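Local coordinates for putative peptidase (Chlamydophila abortus, PDB 3CE2), which probably acts as a zinc-dependent oligopeptidase of the M3B family that degrades small bioactive peptides, at residues 20-32 / 375-387. Numbering follows the deposited sequence.
Sequences PQDCWDITPLYLN and YSSGCYDSHPYVL
A single hydrogen bond joins the two segments: Tyr385 OH donates to the backbone carbonyl of Asp25, with Tyr385 OH and Asp25 O 2.5 Å apart in the model. The bond bends at the acceptor, with a C=O...donor angle of 129°, while Asp25 O lies in plane at the edge of the phenol ring.

Apolar side chains also pack against that ring. Ile26 CG2 sits over one face, offset toward the rim, in a CH-pi contact 4.3 Å from the ring centroid. The Leu29 side chain points against that of Tyr385, and its CD1 lies 3.6 Å from Tyr385 CE2, while Trp24 CB packs against Tyr385 CD1. With CG between the backbone N and the carbonyl carbon (chi1 49°), the Trp24 indole is carried past Tyr385 to Leu387. There CZ3 comes 3.6 Å from Leu387 CB, and CE3 approaches Val386 O. The hydroxyl of Tyr375 meets the edge of the indole in its plane, Tyr375 OH lying 3.5 Å from Trp24 CH2. Near the Tyr385 hydroxyl, Pro28 CG lies 3.8 Å from His383 CE1, and the His383 ring also stacks with Trp361.

Hydrogen bonds tie the Trp24 indole and the Tyr375 hydroxyl to helix 66-96: Trp24 NE1 to Gln96 OE1, and Tyr375 OH to Asp95 OD2. On the hairpin's far side, Ser376 OG bonds to Glu403 of the HExxH motif, whose His402 and His406 bind zinc with Glu430. The contact thus joins the loop before helix 33-42 to a beta-hairpin beside the metal site, mainly through apolar and aromatic packing, with one phenol-to-carbonyl bond fixing the end of Tyr385.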
ATOM      1  N   PRO A  20      21.388  -9.375  22.284  1.00 70.46           N
ATOM      2  CA  PRO A  20      20.709 -10.182  21.258  1.00 69.92           C
ATOM      3  C   PRO A  20      19.258 -10.588  21.573  1.00 66.44           C
ATOM      4  O   PRO A  20      18.527 -10.972  20.661  1.00 66.44           O
ATOM      5  CB  PRO A  20      21.600 -11.419  21.137  1.00 71.13           C
ATOM      6  CG  PRO A  20      22.395 -11.448  22.410  1.00 71.17           C
ATOM      7  CD  PRO A  20      22.608 -10.029  22.782  1.00 67.62           C
ATOM      8  N   GLN A  21      18.839 -10.494  22.830  1.00 64.14           N
ATOM      9  CA  GLN A  21      17.434 -10.723  23.169  1.00 70.54           C
ATOM     10  C   GLN A  21      16.559  -9.556  22.697  1.00 65.12           C
ATOM     11  O   GLN A  21      15.340  -9.614  22.704  1.00 64.08           O
ATOM     12  CB  GLN A  21      17.261 -10.963  24.678  1.00 80.79           C
ATOM     13  CG  GLN A  21      18.317 -10.269  25.551  1.00 90.95           C
ATOM     14  CD  GLN A  21      17.805  -9.930  26.954  1.00 96.46           C
ATOM     15  OE1 GLN A  21      16.635 -10.159  27.274  1.00 99.12           O
ATOM     16  NE2 GLN A  21      18.682  -9.371  27.790  1.00 95.36           N
ATOM     17  N   ASP A  22      17.191  -8.484  22.267  1.00 63.40           N
ATOM     18  CA  ASP A  22      16.444  -7.350  21.787  1.00 59.06           C
ATOM     19  C   ASP A  22      16.390  -7.353  20.264  1.00 53.55           C
ATOM     20  O   ASP A  22      15.733  -6.523  19.647  1.00 50.61           O
ATOM     21  CB  ASP A  22      17.076  -6.076  22.327  1.00 65.18           C
ATOM     22  CG  ASP A  22      16.799  -5.881  23.805  1.00 70.03           C
ATOM     23  OD1 ASP A  22      15.959  -6.635  24.353  1.00 71.69           O
ATOM     24  OD2 ASP A  22      17.409  -4.972  24.409  1.00 72.58           O
ATOM     25  N   CYS A  23      17.057  -8.327  19.668  1.00 50.24           N
ATOM     26  CA  CYS A  23      17.227  -8.361  18.239  1.00 56.99           C
ATOM     27  C   CYS A  23      16.549  -9.552  17.612  1.00 54.98           C
ATOM     28  O   CYS A  23      16.294 -10.553  18.267  1.00 56.64           O
ATOM     29  CB  CYS A  23      18.717  -8.401  17.899  1.00 59.27           C
ATOM     30  SG  CYS A  23      19.604  -7.164  18.809  1.00 60.20           S
ATOM     31  N   TRP A  24      16.268  -9.428  16.328  1.00 50.66           N
ATOM     32  CA  TRP A  24      15.747 -10.535  15.621  1.00 54.75           C
ATOM     33  C   TRP A  24      16.866 -11.549  15.476  1.00 60.56           C
ATOM     34  O   TRP A  24      18.052 -11.204  15.585  1.00 53.59           O
ATOM     35  CB  TRP A  24      15.166 -10.129  14.264  1.00 51.80           C
ATOM     36  CG  TRP A  24      16.024  -9.275  13.412  1.00 51.22           C
ATOM     37  CD1 TRP A  24      17.390  -9.249  13.363  1.00 50.65           C
ATOM     38  CD2 TRP A  24      15.568  -8.330  12.441  1.00 51.60           C
ATOM     39  NE1 TRP A  24      17.810  -8.334  12.432  1.00 50.30           N
ATOM     40  CE2 TRP A  24      16.713  -7.751  11.854  1.00 51.17           C
ATOM     41  CE3 TRP A  24      14.299  -7.909  12.016  1.00 50.31           C
ATOM     42  CZ2 TRP A  24      16.630  -6.771  10.863  1.00 50.99           C
ATOM     43  CZ3 TRP A  24      14.216  -6.939  11.026  1.00 51.39           C
ATOM     44  CH2 TRP A  24      15.375  -6.383  10.461  1.00 52.63           C
ATOM     45  N   ASP A  25      16.454 -12.803  15.259  1.00 65.01           N
ATOM     46  CA  ASP A  25      17.346 -13.933  15.074  1.00 61.51           C
ATOM     47  C   ASP A  25      17.271 -14.393  13.631  1.00 57.22           C
ATOM     48  O   ASP A  25      16.322 -15.076  13.219  1.00 56.38           O
ATOM     49  CB  ASP A  25      16.971 -15.078  16.018  1.00 63.49           C
ATOM     50  CG  ASP A  25      17.755 -16.368  15.730  1.00 67.37           C
ATOM     51  OD1 ASP A  25      18.758 -16.343  14.989  1.00 63.63           O
ATOM     52  OD2 ASP A  25      17.359 -17.422  16.254  1.00 72.11           O
ATOM     53  N   ILE A  26      18.297 -14.023  12.878  1.00 52.60           N
ATOM     54  CA  ILE A  26      18.356 -14.306  11.465  1.00 50.55           C
ATOM     55  C   ILE A  26      19.222 -15.518  11.161  1.00 53.79           C
ATOM     56  O   ILE A  26      19.481 -15.817  10.002  1.00 56.11           O
ATOM     57  CB  ILE A  26      18.932 -13.100  10.725  1.00 55.64           C
ATOM     58  CG1 ILE A  26      20.335 -12.780  11.267  1.00 56.84           C
ATOM     59  CG2 ILE A  26      17.992 -11.887  10.867  1.00 56.75           C
ATOM     60  CD1 ILE A  26      21.135 -11.856  10.373  1.00 58.68           C
ATOM     61  N   THR A  27      19.681 -16.214  12.193  1.00 55.63           N
ATOM     62  CA  THR A  27      20.499 -17.416  11.994  1.00 58.37           C
ATOM     63  C   THR A  27      19.768 -18.551  11.257  1.00 60.57           C
ATOM     64  O   THR A  27      20.394 -19.241  10.464  1.00 65.15           O
ATOM     65  CB  THR A  27      21.116 -17.947  13.319  1.00 61.78           C
ATOM     66  OG1 THR A  27      20.086 -18.087  14.302  1.00 66.22           O
ATOM     67  CG2 THR A  27      22.168 -16.985  13.861  1.00 59.57           C
ATOM     68  N   PRO A  28      18.445 -18.748  11.500  1.00 64.01           N
ATOM     69  CA  PRO A  28      17.707 -19.727  10.664  1.00 57.56           C
ATOM     70  C   PRO A  28      17.906 -19.548   9.154  1.00 55.99           C
ATOM     71  O   PRO A  28      17.759 -20.511   8.402  1.00 63.59           O
ATOM     72  CB  PRO A  28      16.246 -19.481  11.036  1.00 56.07           C
ATOM     73  CG  PRO A  28      16.305 -18.991  12.461  1.00 62.66           C
ATOM     74  CD  PRO A  28      17.570 -18.146  12.532  1.00 64.02           C
ATOM     75  N   LEU A  29      18.240 -18.347   8.699  1.00 53.57           N
ATOM     76  CA  LEU A  29      18.565 -18.158   7.289  1.00 54.95           C
ATOM     77  C   LEU A  29      19.982 -18.639   7.014  1.00 56.81           C
ATOM     78  O   LEU A  29      20.207 -19.554   6.214  1.00 57.25           O
ATOM     79  CB  LEU A  29      18.435 -16.697   6.894  1.00 52.71           C
ATOM     80  CG  LEU A  29      17.022 -16.264   6.537  1.00 56.70           C
ATOM     81  CD1 LEU A  29      16.794 -14.880   7.022  1.00 54.45           C
ATOM     82  CD2 LEU A  29      16.835 -16.308   5.040  1.00 63.81           C
ATOM     83  N   TYR A  30      20.934 -17.996   7.677  1.00 56.54           N
ATOM     84  CA  TYR A  30      22.317 -18.394   7.622  1.00 54.38           C
ATOM     85  C   TYR A  30      22.933 -18.310   8.992  1.00 60.24           C
ATOM     86  O   TYR A  30      22.740 -17.331   9.716  1.00 63.59           O
ATOM     87  CB  TYR A  30      23.074 -17.514   6.656  1.00 56.09           C
ATOM     88  CG  TYR A  30      22.621 -17.709   5.235  1.00 54.67           C
ATOM     89  CD1 TYR A  30      23.092 -18.774   4.477  1.00 51.38           C
ATOM     90  CD2 TYR A  30      21.705 -16.841   4.662  1.00 52.61           C
ATOM     91  CE1 TYR A  30      22.668 -18.958   3.176  1.00 58.84           C
ATOM     92  CE2 TYR A  30      21.274 -17.008   3.371  1.00 54.60           C
ATOM     93  CZ  TYR A  30      21.748 -18.066   2.628  1.00 58.45           C
ATOM     94  OH  TYR A  30      21.312 -18.225   1.334  1.00 57.74           O
ATOM     95  N   LEU A  31      23.677 -19.350   9.349  1.00 65.58           N
ATOM     96  CA  LEU A  31      24.415 -19.372  10.610  1.00 71.63           C
ATOM     97  C   LEU A  31      25.171 -18.069  10.867  1.00 65.86           C
ATOM     98  O   LEU A  31      25.106 -17.512  11.959  1.00 64.58           O
ATOM     99  CB  LEU A  31      25.384 -20.566  10.647  1.00 80.28           C
ATOM    100  CG  LEU A  31      24.720 -21.917  10.942  1.00 86.27           C
ATOM    101  CD1 LEU A  31      25.715 -23.077  10.796  1.00 86.85           C
ATOM    102  CD2 LEU A  31      24.049 -21.896  12.340  1.00 87.74           C
ATOM    103  N   ASN A  32      25.871 -17.591   9.844  1.00 60.26           N
ATOM    104  CA  ASN A  32      26.703 -16.407   9.944  1.00 62.52           C
ATOM    105  C   ASN A  32      27.054 -15.963   8.551  1.00 61.45           C
ATOM    106  O   ASN A  32      26.812 -16.686   7.577  1.00 63.81           O
ATOM    107  CB  ASN A  32      28.004 -16.744  10.662  1.00 66.06           C
ATOM    108  CG  ASN A  32      28.630 -18.028  10.138  1.00 67.25           C
ATOM    109  OD1 ASN A  32      28.909 -18.174   8.932  1.00 68.24           O
ATOM    110  ND2 ASN A  32      28.832 -18.977  11.038  1.00 62.37           N
ATOM    111  N   TYR A 375       8.832  -2.050   9.387  1.00 41.27           N
ATOM    112  CA  TYR A 375       8.381  -2.918   8.300  1.00 41.82           C
ATOM    113  C   TYR A 375       8.341  -4.388   8.688  1.00 41.83           C
ATOM    114  O   TYR A 375       8.818  -4.771   9.751  1.00 43.71           O
ATOM    115  CB  TYR A 375       9.262  -2.751   7.048  1.00 41.68           C
ATOM    116  CG  TYR A 375      10.688  -3.226   7.214  1.00 43.45           C
ATOM    117  CD1 TYR A 375      10.983  -4.586   7.423  1.00 41.59           C
ATOM    118  CD2 TYR A 375      11.753  -2.323   7.140  1.00 41.79           C
ATOM    119  CE1 TYR A 375      12.304  -5.024   7.556  1.00 41.99           C
ATOM    120  CE2 TYR A 375      13.081  -2.748   7.272  1.00 41.13           C
ATOM    121  CZ  TYR A 375      13.353  -4.096   7.479  1.00 44.29           C
ATOM    122  OH  TYR A 375      14.665  -4.504   7.626  1.00 41.94           O
ATOM    123  N   SER A 376       7.759  -5.194   7.795  1.00 48.55           N
ATOM    124  CA  SER A 376       7.798  -6.648   7.853  1.00 43.19           C
ATOM    125  C   SER A 376       8.468  -7.147   6.607  1.00 42.80           C
ATOM    126  O   SER A 376       8.255  -6.624   5.520  1.00 42.49           O
ATOM    127  CB  SER A 376       6.394  -7.217   7.859  1.00 47.26           C
ATOM    128  OG  SER A 376       5.545  -6.333   8.548  1.00 63.02           O
ATOM    129  N   SER A 377       9.263  -8.189   6.751  1.00 41.34           N
ATOM    130  CA  SER A 377       9.948  -8.737   5.610  1.00 46.88           C
ATOM    131  C   SER A 377      10.191 -10.200   5.918  1.00 46.64           C
ATOM    132  O   SER A 377       9.697 -10.713   6.910  1.00 47.08           O
ATOM    133  CB  SER A 377      11.265  -7.971   5.357  1.00 49.33           C
ATOM    134  OG  SER A 377      11.993  -8.520   4.274  1.00 51.42           O
ATOM    135  N   GLY A 378      10.965 -10.865   5.075  1.00 49.55           N
ATOM    136  CA  GLY A 378      11.225 -12.282   5.232  1.00 50.77           C
ATOM    137  C   GLY A 378      11.044 -12.847   3.854  1.00 51.50           C
ATOM    138  O   GLY A 378      10.794 -12.106   2.907  1.00 57.62           O
ATOM    139  N   CYS A 379      11.189 -14.149   3.708  1.00 55.35           N
ATOM    140  CA  CYS A 379      10.889 -14.752   2.416  1.00 58.53           C
ATOM    141  C   CYS A 379      10.289 -16.094   2.695  1.00 54.07           C
ATOM    142  O   CYS A 379      10.037 -16.437   3.863  1.00 51.72           O
ATOM    143  CB  CYS A 379      12.150 -14.920   1.570  1.00 62.62           C
ATOM    144  SG  CYS A 379      13.407 -15.875   2.446  1.00 63.67           S
ATOM    145  N   TYR A 380      10.105 -16.860   1.625  1.00 52.90           N
ATOM    146  CA  TYR A 380       9.418 -18.138   1.703  1.00 53.38           C
ATOM    147  C   TYR A 380      10.016 -19.021   2.772  1.00 51.47           C
ATOM    148  O   TYR A 380       9.295 -19.696   3.498  1.00 53.60           O
ATOM    149  CB  TYR A 380       9.422 -18.837   0.342  1.00 55.51           C
ATOM    150  CG  TYR A 380       8.466 -19.994   0.257  1.00 58.06           C
ATOM    151  CD1 TYR A 380       7.095 -19.780   0.089  1.00 56.56           C
ATOM    152  CD2 TYR A 380       8.930 -21.311   0.357  1.00 59.15           C
ATOM    153  CE1 TYR A 380       6.208 -20.845   0.013  1.00 61.05           C
ATOM    154  CE2 TYR A 380       8.058 -22.388   0.288  1.00 59.85           C
ATOM    155  CZ  TYR A 380       6.695 -22.153   0.109  1.00 62.76           C
ATOM    156  OH  TYR A 380       5.829 -23.222   0.034  1.00 58.49           O
ATOM    157  N   ASP A 381      11.333 -18.961   2.913  1.00 59.46           N
ATOM    158  CA  ASP A 381      12.039 -19.876   3.807  1.00 69.30           C
ATOM    159  C   ASP A 381      12.203 -19.437   5.274  1.00 69.54           C
ATOM    160  O   ASP A 381      12.476 -20.260   6.148  1.00 68.42           O
ATOM    161  CB  ASP A 381      13.369 -20.283   3.168  1.00 72.83           C
ATOM    162  CG  ASP A 381      13.160 -21.128   1.910  1.00 76.62           C
ATOM    163  OD1 ASP A 381      12.529 -22.206   2.032  1.00 73.93           O
ATOM    164  OD2 ASP A 381      13.594 -20.709   0.808  1.00 77.11           O
ATOM    165  N   SER A 382      11.987 -18.153   5.544  1.00 68.38           N
ATOM    166  CA  SER A 382      12.160 -17.605   6.889  1.00 64.89           C
ATOM    167  C   SER A 382      10.834 -17.421   7.612  1.00 64.70           C
ATOM    168  O   SER A 382       9.771 -17.467   6.999  1.00 67.73           O
ATOM    169  CB  SER A 382      12.840 -16.245   6.777  1.00 63.08           C
ATOM    170  OG  SER A 382      12.206 -15.429   5.791  1.00 62.38           O
ATOM    171  N   HIS A 383      10.884 -17.183   8.915  1.00 64.04           N
ATOM    172  CA  HIS A 383       9.703 -16.657   9.561  1.00 67.22           C
ATOM    173  C   HIS A 383       9.681 -15.177   9.198  1.00 62.50           C
ATOM    174  O   HIS A 383      10.611 -14.713   8.544  1.00 57.73           O
ATOM    175  CB  HIS A 383       9.670 -16.919  11.075  1.00 69.02           C
ATOM    176  CG  HIS A 383      10.997 -16.816  11.744  1.00 72.09           C
ATOM    177  ND1 HIS A 383      11.654 -17.914  12.255  1.00 71.07           N
ATOM    178  CD2 HIS A 383      11.783 -15.747  12.007  1.00 76.74           C
ATOM    179  CE1 HIS A 383      12.796 -17.529  12.795  1.00 75.87           C
ATOM    180  NE2 HIS A 383      12.896 -16.217  12.663  1.00 81.89           N
ATOM    181  N   PRO A 384       8.591 -14.455   9.540  1.00 56.26           N
ATOM    182  CA  PRO A 384       8.568 -13.037   9.190  1.00 58.66           C
ATOM    183  C   PRO A 384       9.522 -12.263  10.102  1.00 63.00           C
ATOM    184  O   PRO A 384       9.819 -12.692  11.215  1.00 69.12           O
ATOM    185  CB  PRO A 384       7.119 -12.625   9.450  1.00 55.13           C
ATOM    186  CG  PRO A 384       6.588 -13.633  10.401  1.00 53.19           C
ATOM    187  CD  PRO A 384       7.367 -14.888  10.236  1.00 49.33           C
ATOM    188  N   TYR A 385      10.039 -11.150   9.618  1.00 57.61           N
ATOM    189  CA  TYR A 385      10.966 -10.388  10.409  1.00 50.26           C
ATOM    190  C   TYR A 385      10.389  -9.009  10.483  1.00 47.86           C
ATOM    191  O   TYR A 385       9.991  -8.419   9.473  1.00 47.97           O
ATOM    192  CB  TYR A 385      12.352 -10.396   9.770  1.00 51.62           C
ATOM    193  CG  TYR A 385      13.126 -11.672  10.036  1.00 50.47           C
ATOM    194  CD1 TYR A 385      13.527 -11.991  11.334  1.00 53.66           C
ATOM    195  CD2 TYR A 385      13.471 -12.553   8.998  1.00 45.02           C
ATOM    196  CE1 TYR A 385      14.249 -13.158  11.608  1.00 50.90           C
ATOM    197  CE2 TYR A 385      14.192 -13.726   9.259  1.00 43.20           C
ATOM    198  CZ  TYR A 385      14.577 -14.016  10.577  1.00 49.81           C
ATOM    199  OH  TYR A 385      15.294 -15.148  10.900  1.00 50.50           O
ATOM    200  N   VAL A 386      10.277  -8.511  11.697  1.00 46.25           N
ATOM    201  CA  VAL A 386       9.726  -7.191  11.896  1.00 44.65           C
ATOM    202  C   VAL A 386      10.820  -6.270  12.384  1.00 46.93           C
ATOM    203  O   VAL A 386      11.396  -6.493  13.463  1.00 40.51           O
ATOM    204  CB  VAL A 386       8.658  -7.210  12.972  1.00 42.04           C
ATOM    205  CG1 VAL A 386       8.120  -5.822  13.166  1.00 46.21           C
ATOM    206  CG2 VAL A 386       7.577  -8.143  12.579  1.00 44.05           C
ATOM    207  N   LEU A 387      11.100  -5.236  11.599  1.00 46.89           N
ATOM    208  CA  LEU A 387      11.941  -4.156  12.072  1.00 43.35           C
ATOM    209  C   LEU A 387      11.137  -3.022  12.723  1.00 46.31           C
ATOM    210  O   LEU A 387      10.311  -2.367  12.089  1.00 50.18           O
ATOM    211  CB  LEU A 387      12.797  -3.622  10.940  1.00 44.64           C
ATOM    212  CG  LEU A 387      13.779  -2.556  11.436  1.00 44.91           C
ATOM    213  CD1 LEU A 387      15.112  -2.659  10.685  1.00 35.67           C
ATOM    214  CD2 LEU A 387      13.150  -1.151  11.356  1.00 33.66           C
TER